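Long-range contacts in quinone oxidoreductase (Coxiella burnetii, PDB 3TQH), which binds NADPH and probably uses it to reduce quinones, as a member of the medium-chain dehydrogenase/reductase family: residues A141-N146 with I272-Y277; A148-G153 with K174-T179. One frame throughout, in Å; residues are numbered along the deposited sequence.

Overall arrangement
Both contacts lie in the nucleotide-binding, Rossmann-type part of the enzyme, on the same side of the chain's centre, with their own centres about 14 Å apart. Contact 2 is nested in sequence within the loop that contact 1 closes. Helix 135-147 connects them: it carries residues 141-146 and runs into the loop 148-153. Where they meet, Asn146 OD1 packs 3.5 Å from Lys176 NZ. Contact 1 is nearer the cofactor, the side chain of Gln143 being about 7 Å from the bound NADPH and about 4 Å from those of Leu266 and Lys268, which bind it. Contact 2 is more peripheral, the side chain of Val150 being about 11 Å from that of Leu266.

Contact 1 of 2, residues A141-N146 with I272-Y277; sequences ALQALN and IEELHY
Leu142 and Glu274 mark the nearest backbone approach of two helices in the Rossmann-type part of the fold, their CA atoms 8.1 Å apart. The helix axes come no nearer than 11.6 Å and run at 114° to each other, so this is a wide crossing bridged by long side chains, with just 202 Å² buried. Helix 135-147 is packed from elsewhere by helix 164-175, through Ala141 and Leu145, while helix 272-283 rests Ile272 and Leu275 on Ile120.

Glu274 carries the contact from its side. Its extended chain crosses Leu142 obliquely, and Leu142 CD2 lies against the aliphatic part, 3.8 Å from Glu274 CB. Leu142 CG is anti to the backbone N (chi1 -170°), and from it the CD2 branch extends toward helix 272-283, also meeting Tyr277 CD2 at 4.3 Å.

Farther out, one carboxylate oxygen is bonded to an amide, the other linked to one weakly through water. Gln143 NE2 donates to Glu274 OE1 over 2.9 Å in a nearly straight bond, the acceptor lying in the amide plane. The carboxylate is turned 43° from that plane. The same NE2 also donates to the backbone carbonyl of Gln269, its stronger partner, which helps fix the amide's rotation and ties it to the chain just before helix 272-283. Asn146 meets Glu274 tip to tip on the more exposed side, too far for a direct bond. A water accepts from Asn146 ND2 at 3.2 Å and donates weakly to Glu274 OE2 at 3.3 Å.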
ATOM      1  N   ALA A 141       5.312  -0.496  -4.320  1.00  9.07           N
ATOM      2  CA  ALA A 141       6.000  -1.545  -5.065  1.00  8.81           C
ATOM      3  C   ALA A 141       6.972  -0.933  -6.071  1.00  9.51           C
ATOM      4  O   ALA A 141       8.146  -1.282  -6.091  1.00  9.81           O
ATOM      5  CB  ALA A 141       4.991  -2.435  -5.769  1.00  8.77           C
ATOM      6  N   LEU A 142       6.488   0.008  -6.877  1.00 10.23           N
ATOM      7  CA  LEU A 142       7.294   0.597  -7.949  1.00 11.31           C
ATOM      8  C   LEU A 142       8.483   1.391  -7.414  1.00 11.75           C
ATOM      9  O   LEU A 142       9.616   1.223  -7.868  1.00 12.01           O
ATOM     10  CB  LEU A 142       6.421   1.502  -8.823  1.00 12.28           C
ATOM     11  CG  LEU A 142       7.010   2.020 -10.136  1.00 13.80           C
ATOM     12  CD1 LEU A 142       7.548   0.870 -11.008  1.00 13.56           C
ATOM     13  CD2 LEU A 142       5.959   2.833 -10.890  1.00 14.12           C
ATOM     14  N   GLN A 143       8.219   2.254  -6.442  1.00 11.94           N
ATOM     15  CA  GLN A 143       9.253   3.117  -5.884  1.00 12.55           C
ATOM     16  C   GLN A 143      10.304   2.342  -5.090  1.00 12.16           C
ATOM     17  O   GLN A 143      11.455   2.762  -5.018  1.00 12.84           O
ATOM     18  CB  GLN A 143       8.619   4.220  -5.044  1.00 12.93           C
ATOM     19  CG  GLN A 143       7.832   5.218  -5.893  1.00 13.94           C
ATOM     20  CD  GLN A 143       6.959   6.150  -5.076  1.00 14.60           C
ATOM     21  OE1 GLN A 143       7.061   6.207  -3.851  1.00 15.14           O
ATOM     22  NE2 GLN A 143       6.100   6.891  -5.754  1.00 15.54           N
ATOM     23  N   ALA A 144       9.919   1.196  -4.531  1.00 11.41           N
ATOM     24  CA  ALA A 144      10.873   0.308  -3.872  1.00 11.31           C
ATOM     25  C   ALA A 144      11.806  -0.321  -4.903  1.00 12.03           C
ATOM     26  O   ALA A 144      13.027  -0.328  -4.725  1.00 12.77           O
ATOM     27  CB  ALA A 144      10.155  -0.768  -3.085  1.00 10.46           C
ATOM     28  N   LEU A 145      11.232  -0.833  -5.987  1.00 12.19           N
ATOM     29  CA  LEU A 145      12.031  -1.408  -7.066  1.00 12.99           C
ATOM     30  C   LEU A 145      12.969  -0.372  -7.687  1.00 14.09           C
ATOM     31  O   LEU A 145      14.113  -0.702  -8.008  1.00 14.69           O
ATOM     32  CB  LEU A 145      11.132  -2.060  -8.131  1.00 13.22           C
ATOM     33  CG  LEU A 145      10.460  -3.365  -7.679  1.00 12.87           C
ATOM     34  CD1 LEU A 145       9.421  -3.853  -8.684  1.00 12.77           C
ATOM     35  CD2 LEU A 145      11.507  -4.471  -7.426  1.00 13.27           C
ATOM     36  N   ASN A 146      12.488   0.869  -7.841  1.00 14.63           N
ATOM     37  CA  ASN A 146      13.310   1.979  -8.358  1.00 15.93           C
ATOM     38  C   ASN A 146      14.433   2.380  -7.399  1.00 15.98           C
ATOM     39  O   ASN A 146      15.550   2.635  -7.825  1.00 16.71           O
ATOM     40  CB  ASN A 146      12.463   3.225  -8.648  1.00 16.73           C
ATOM     41  CG  ASN A 146      11.591   3.091  -9.897  1.00 17.84           C
ATOM     42  OD1 ASN A 146      11.684   2.122 -10.658  1.00 18.73           O
ATOM     43  ND2 ASN A 146      10.734   4.084 -10.107  1.00 18.24           N
ATOM     44  N   ILE A 272       2.042  11.388 -10.087  1.00 24.78           N
ATOM     45  CA  ILE A 272       1.031  11.385 -11.141  1.00 25.66           C
ATOM     46  C   ILE A 272       1.427  10.490 -12.323  1.00 25.41           C
ATOM     47  O   ILE A 272       0.620   9.690 -12.796  1.00 24.98           O
ATOM     48  CB  ILE A 272       0.747  12.825 -11.627  1.00 28.16           C
ATOM     49  CG1 ILE A 272       0.053  13.623 -10.513  1.00 28.90           C
ATOM     50  CG2 ILE A 272      -0.113  12.814 -12.880  1.00 29.20           C
ATOM     51  CD1 ILE A 272      -0.142  15.090 -10.819  1.00 31.18           C
ATOM     52  N   GLU A 273       2.675  10.615 -12.773  1.00 25.75           N
ATOM     53  CA  GLU A 273       3.168   9.870 -13.935  1.00 25.86           C
ATOM     54  C   GLU A 273       3.243   8.358 -13.673  1.00 23.39           C
ATOM     55  O   GLU A 273       2.891   7.561 -14.543  1.00 23.22           O
ATOM     56  CB  GLU A 273       4.537  10.400 -14.381  1.00 27.13           C
ATOM     57  CG  GLU A 273       4.508  11.779 -15.072  1.00 31.15           C
ATOM     58  CD  GLU A 273       4.251  12.965 -14.123  1.00 33.27           C
ATOM     59  OE1 GLU A 273       4.460  12.834 -12.889  1.00 31.90           O
ATOM     60  OE2 GLU A 273       3.839  14.037 -14.628  1.00 36.31           O
ATOM     61  N   GLU A 274       3.688   7.975 -12.478  1.00 21.43           N
ATOM     62  CA  GLU A 274       3.778   6.560 -12.105  1.00 19.78           C
ATOM     63  C   GLU A 274       2.410   5.902 -11.929  1.00 18.78           C
ATOM     64  O   GLU A 274       2.206   4.779 -12.373  1.00 18.19           O
ATOM     65  CB  GLU A 274       4.599   6.380 -10.826  1.00 18.58           C
ATOM     66  CG  GLU A 274       6.067   6.745 -10.991  1.00 20.30           C
ATOM     67  CD  GLU A 274       6.871   6.592  -9.709  1.00 20.48           C
ATOM     68  OE1 GLU A 274       6.264   6.502  -8.622  1.00 19.65           O
ATOM     69  OE2 GLU A 274       8.119   6.566  -9.797  1.00 22.37           O
ATOM     70  N   LEU A 275       1.480   6.596 -11.282  1.00 18.84           N
ATOM     71  CA  LEU A 275       0.137   6.070 -11.083  1.00 18.41           C
ATOM     72  C   LEU A 275      -0.627   5.951 -12.411  1.00 19.79           C
ATOM     73  O   LEU A 275      -1.345   4.979 -12.621  1.00 19.44           O
ATOM     74  CB  LEU A 275      -0.638   6.927 -10.076  1.00 18.78           C
ATOM     75  CG  LEU A 275      -1.972   6.352  -9.575  1.00 18.13           C
ATOM     76  CD1 LEU A 275      -1.797   4.974  -8.959  1.00 14.92           C
ATOM     77  CD2 LEU A 275      -2.613   7.307  -8.586  1.00 18.60           C
ATOM     78  N   HIS A 276      -0.474   6.942 -13.289  1.00 21.70           N
ATOM     79  CA  HIS A 276      -0.943   6.851 -14.680  1.00 23.50           C
ATOM     80  C   HIS A 276      -0.434   5.560 -15.318  1.00 22.67           C
ATOM     81  O   HIS A 276      -1.193   4.819 -15.958  1.00 22.65           O
ATOM     82  CB  HIS A 276      -0.412   8.024 -15.524  1.00 25.58           C
ATOM     83  CG  HIS A 276      -1.327   9.211 -15.598  1.00 28.74           C
ATOM     84  ND1 HIS A 276      -2.638   9.122 -16.014  1.00 31.47           N
ATOM     85  CD2 HIS A 276      -1.094  10.528 -15.374  1.00 31.27           C
ATOM     86  CE1 HIS A 276      -3.184  10.327 -16.010  1.00 33.13           C
ATOM     87  NE2 HIS A 276      -2.268  11.198 -15.629  1.00 32.98           N
ATOM     88  N   TYR A 277       0.863   5.315 -15.135  1.00 21.80           N
ATOM     89  CA  TYR A 277       1.544   4.145 -15.688  1.00 21.52           C
ATOM     90  C   TYR A 277       0.990   2.845 -15.105  1.00 19.68           C
ATOM     91  O   TYR A 277       0.618   1.940 -15.850  1.00 19.89           O
ATOM     92  CB  TYR A 277       3.058   4.258 -15.446  1.00 21.30           C
ATOM     93  CG  TYR A 277       3.851   3.029 -15.813  1.00 22.26           C
ATOM     94  CD1 TYR A 277       4.089   2.703 -17.146  1.00 24.91           C
ATOM     95  CD2 TYR A 277       4.376   2.201 -14.831  1.00 21.91           C
ATOM     96  CE1 TYR A 277       4.821   1.579 -17.490  1.00 25.14           C
ATOM     97  CE2 TYR A 277       5.114   1.069 -15.169  1.00 22.84           C
ATOM     98  CZ  TYR A 277       5.327   0.766 -16.498  1.00 24.24           C
ATOM     99  OH  TYR A 277       6.051  -0.349 -16.834  1.00 25.63           O
TER
HETATM  100  O   HOH W   1      10.878   6.481  -7.958  1.00 18.22           O

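Contact 2 of 2, residues A148-G153 with K174-T179; sequences AEVKQG and KQKGTT
Gln152 and Gly153 meet the oxygen end of the peptide group joining Gly177 to Thr178 from the same side of its plane. Gln152 CA stands almost directly above the carbonyl oxygen, making a CA-H...O contact of 3.5 Å to Gly177 O, while Gln152 CG comes in lower, beside the same oxygen. Gly153 N lies beyond the oxygen, 42° out of the carbonyl plane, and donates to Gly177 O over 3.2 Å; the N-H points nearly straight at the oxygen. At the neighbouring peptide, Lys176 O lies 3.6 Å from Gln152 CA, so one residue is touched by two successive carbonyl oxygens.

These oxygens are presented by the turn that ends helix 164-175. Gly177 has positive phi (92°) and closes the helix with a Schellman motif, Gly177 N bonding back to Lys174 O at 3.0 Å. Thr178 OG1 holds the same end by a bond to Ala173 O. A second Schellman motif, at Glu149, ends helix 135-147 and begins the facing loop.

Away from the peptides the packing is apolar: Val150 CG1, anti to the backbone N, reaches Lys176 CB at 4.0 Å, the two side chains crossing. The still closer approach of Val150 to the Thr178 methyl is doubtful in the model.

The two turns lie at one end of the first beta-alpha-beta unit of the Rossmann-type sheet. Loop 148-153 leads into strand 155-158, and residues 176-178 lead from helix 164-175 into strand 179-184. Thr179 pairs through its backbone with Asp154 and Val156, while Val150 also packs on Leu145 of helix 135-147.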
ATOM      1  N   ALA A 148      15.924   0.422  -5.398  1.00 15.98           N
ATOM      2  CA  ALA A 148      16.885  -0.678  -5.563  1.00 16.76           C
ATOM      3  C   ALA A 148      17.581  -0.701  -6.931  1.00 18.64           C
ATOM      4  O   ALA A 148      18.472  -1.524  -7.147  1.00 19.51           O
ATOM      5  CB  ALA A 148      16.199  -2.014  -5.319  1.00 15.53           C
ATOM      6  N   GLU A 149      17.177   0.179  -7.848  1.00 19.86           N
ATOM      7  CA  GLU A 149      17.764   0.246  -9.187  1.00 22.11           C
ATOM      8  C   GLU A 149      17.846  -1.133  -9.852  1.00 22.07           C
ATOM      9  O   GLU A 149      18.876  -1.534 -10.391  1.00 23.44           O
ATOM     10  CB  GLU A 149      19.144   0.908  -9.138  1.00 24.06           C
ATOM     11  CG  GLU A 149      19.129   2.344  -8.623  1.00 26.13           C
ATOM     12  CD  GLU A 149      20.448   3.059  -8.866  1.00 31.04           C
ATOM     13  OE1 GLU A 149      21.461   2.377  -9.156  1.00 33.87           O
ATOM     14  OE2 GLU A 149      20.475   4.308  -8.779  1.00 33.96           O
ATOM     15  N   VAL A 150      16.734  -1.848  -9.806  1.00 20.96           N
ATOM     16  CA  VAL A 150      16.620  -3.159 -10.420  1.00 21.18           C
ATOM     17  C   VAL A 150      16.732  -3.093 -11.955  1.00 22.64           C
ATOM     18  O   VAL A 150      16.029  -2.318 -12.602  1.00 23.06           O
ATOM     19  CB  VAL A 150      15.281  -3.800  -9.995  1.00 19.80           C
ATOM     20  CG1 VAL A 150      14.838  -4.853 -10.989  1.00 21.14           C
ATOM     21  CG2 VAL A 150      15.408  -4.374  -8.594  1.00 18.52           C
ATOM     22  N   LYS A 151      17.634  -3.901 -12.517  1.00 23.62           N
ATOM     23  CA  LYS A 151      17.812  -4.026 -13.973  1.00 25.30           C
ATOM     24  C   LYS A 151      17.606  -5.480 -14.390  1.00 24.79           C
ATOM     25  O   LYS A 151      17.581  -6.365 -13.539  1.00 23.97           O
ATOM     26  CB  LYS A 151      19.229  -3.605 -14.383  1.00 27.43           C
ATOM     27  CG  LYS A 151      19.555  -2.127 -14.227  1.00 29.36           C
ATOM     28  CD  LYS A 151      21.032  -1.879 -14.558  1.00 33.31           C
ATOM     29  CE  LYS A 151      21.368  -0.386 -14.721  1.00 35.60           C
ATOM     30  NZ  LYS A 151      22.658  -0.154 -15.475  1.00 37.67           N
ATOM     31  N   GLN A 152      17.491  -5.732 -15.692  1.00 25.44           N
ATOM     32  CA  GLN A 152      17.422  -7.104 -16.198  1.00 25.67           C
ATOM     33  C   GLN A 152      18.689  -7.880 -15.825  1.00 25.88           C
ATOM     34  O   GLN A 152      19.796  -7.360 -15.938  1.00 26.75           O
ATOM     35  CB  GLN A 152      17.218  -7.140 -17.721  1.00 27.75           C
ATOM     36  CG  GLN A 152      17.346  -8.551 -18.329  1.00 28.93           C
ATOM     37  CD  GLN A 152      16.812  -8.670 -19.748  1.00 30.61           C
ATOM     38  OE1 GLN A 152      15.880  -7.974 -20.138  1.00 30.43           O
ATOM     39  NE2 GLN A 152      17.395  -9.580 -20.519  1.00 32.10           N
ATOM     40  N   GLY A 153      18.508  -9.125 -15.393  1.00 25.06           N
ATOM     41  CA  GLY A 153      19.613  -9.972 -14.937  1.00 25.65           C
ATOM     42  C   GLY A 153      19.736 -10.052 -13.421  1.00 23.63           C
ATOM     43  O   GLY A 153      20.224 -11.047 -12.893  1.00 24.04           O
ATOM     44  N   LYS A 174       9.240  -8.875 -12.391  1.00 17.02           N
ATOM     45  CA  LYS A 174       9.274  -9.813 -13.507  1.00 19.04           C
ATOM     46  C   LYS A 174       9.286  -9.059 -14.833  1.00 20.64           C
ATOM     47  O   LYS A 174      10.045  -9.407 -15.748  1.00 22.15           O
ATOM     48  CB  LYS A 174       8.067 -10.758 -13.443  1.00 19.41           C
ATOM     49  CG  LYS A 174       7.977 -11.786 -14.577  1.00 22.22           C
ATOM     50  CD  LYS A 174       8.943 -12.944 -14.379  1.00 24.11           C
ATOM     51  CE  LYS A 174       8.868 -13.919 -15.550  1.00 27.41           C
ATOM     52  NZ  LYS A 174       9.904 -14.993 -15.466  1.00 29.35           N
ATOM     53  N   GLN A 175       8.461  -8.019 -14.926  1.00 20.56           N
ATOM     54  CA  GLN A 175       8.410  -7.173 -16.125  1.00 22.22           C
ATOM     55  C   GLN A 175       9.712  -6.395 -16.365  1.00 22.57           C
ATOM     56  O   GLN A 175       9.993  -6.013 -17.495  1.00 24.07           O
ATOM     57  CB  GLN A 175       7.224  -6.202 -16.057  1.00 21.94           C
ATOM     58  CG  GLN A 175       5.857  -6.871 -16.181  1.00 23.34           C
ATOM     59  CD  GLN A 175       4.703  -5.923 -15.858  1.00 24.51           C
ATOM     60  OE1 GLN A 175       4.765  -4.724 -16.154  1.00 25.76           O
ATOM     61  NE2 GLN A 175       3.646  -6.461 -15.250  1.00 23.73           N
ATOM     62  N   LYS A 176      10.496  -6.165 -15.311  1.00 21.39           N
ATOM     63  CA  LYS A 176      11.815  -5.534 -15.450  1.00 22.27           C
ATOM     64  C   LYS A 176      12.874  -6.522 -15.947  1.00 23.00           C
ATOM     65  O   LYS A 176      13.972  -6.110 -16.321  1.00 24.31           O
ATOM     66  CB  LYS A 176      12.283  -4.930 -14.125  1.00 21.20           C
ATOM     67  CG  LYS A 176      11.460  -3.753 -13.631  1.00 22.28           C
ATOM     68  CD  LYS A 176      11.920  -2.426 -14.230  1.00 26.48           C
ATOM     69  CE  LYS A 176      11.238  -1.229 -13.517  1.00 27.36           C
ATOM     70  NZ  LYS A 176      11.641  -1.102 -12.074  1.00 25.69           N
ATOM     71  N   GLY A 177      12.553  -7.814 -15.935  1.00 22.33           N
ATOM     72  CA  GLY A 177      13.467  -8.849 -16.414  1.00 23.25           C
ATOM     73  C   GLY A 177      14.355  -9.425 -15.326  1.00 22.02           C
ATOM     74  O   GLY A 177      15.421  -9.947 -15.611  1.00 23.05           O
ATOM     75  N   THR A 178      13.907  -9.351 -14.078  1.00 19.86           N
ATOM     76  CA  THR A 178      14.705  -9.823 -12.952  1.00 19.13           C
ATOM     77  C   THR A 178      14.297 -11.225 -12.514  1.00 18.76           C
ATOM     78  O   THR A 178      13.164 -11.651 -12.738  1.00 18.79           O
ATOM     79  CB  THR A 178      14.602  -8.865 -11.755  1.00 17.42           C
ATOM     80  OG1 THR A 178      13.286  -8.922 -11.197  1.00 16.46           O
ATOM     81  CG2 THR A 178      14.910  -7.448 -12.193  1.00 17.57           C
ATOM     82  N   THR A 179      15.242 -11.943 -11.913  1.00 18.84           N
ATOM     83  CA  THR A 179      14.956 -13.211 -11.249  1.00 18.48           C
ATOM     84  C   THR A 179      14.348 -12.884  -9.889  1.00 16.37           C
ATOM     85  O   THR A 179      14.983 -12.204  -9.086  1.00 15.53           O
ATOM     86  CB  THR A 179      16.238 -14.033 -11.047  1.00 19.61           C
ATOM     87  OG1 THR A 179      16.882 -14.225 -12.310  1.00 21.71           O
ATOM     88  CG2 THR A 179      15.925 -15.379 -10.415  1.00 19.63           C
TER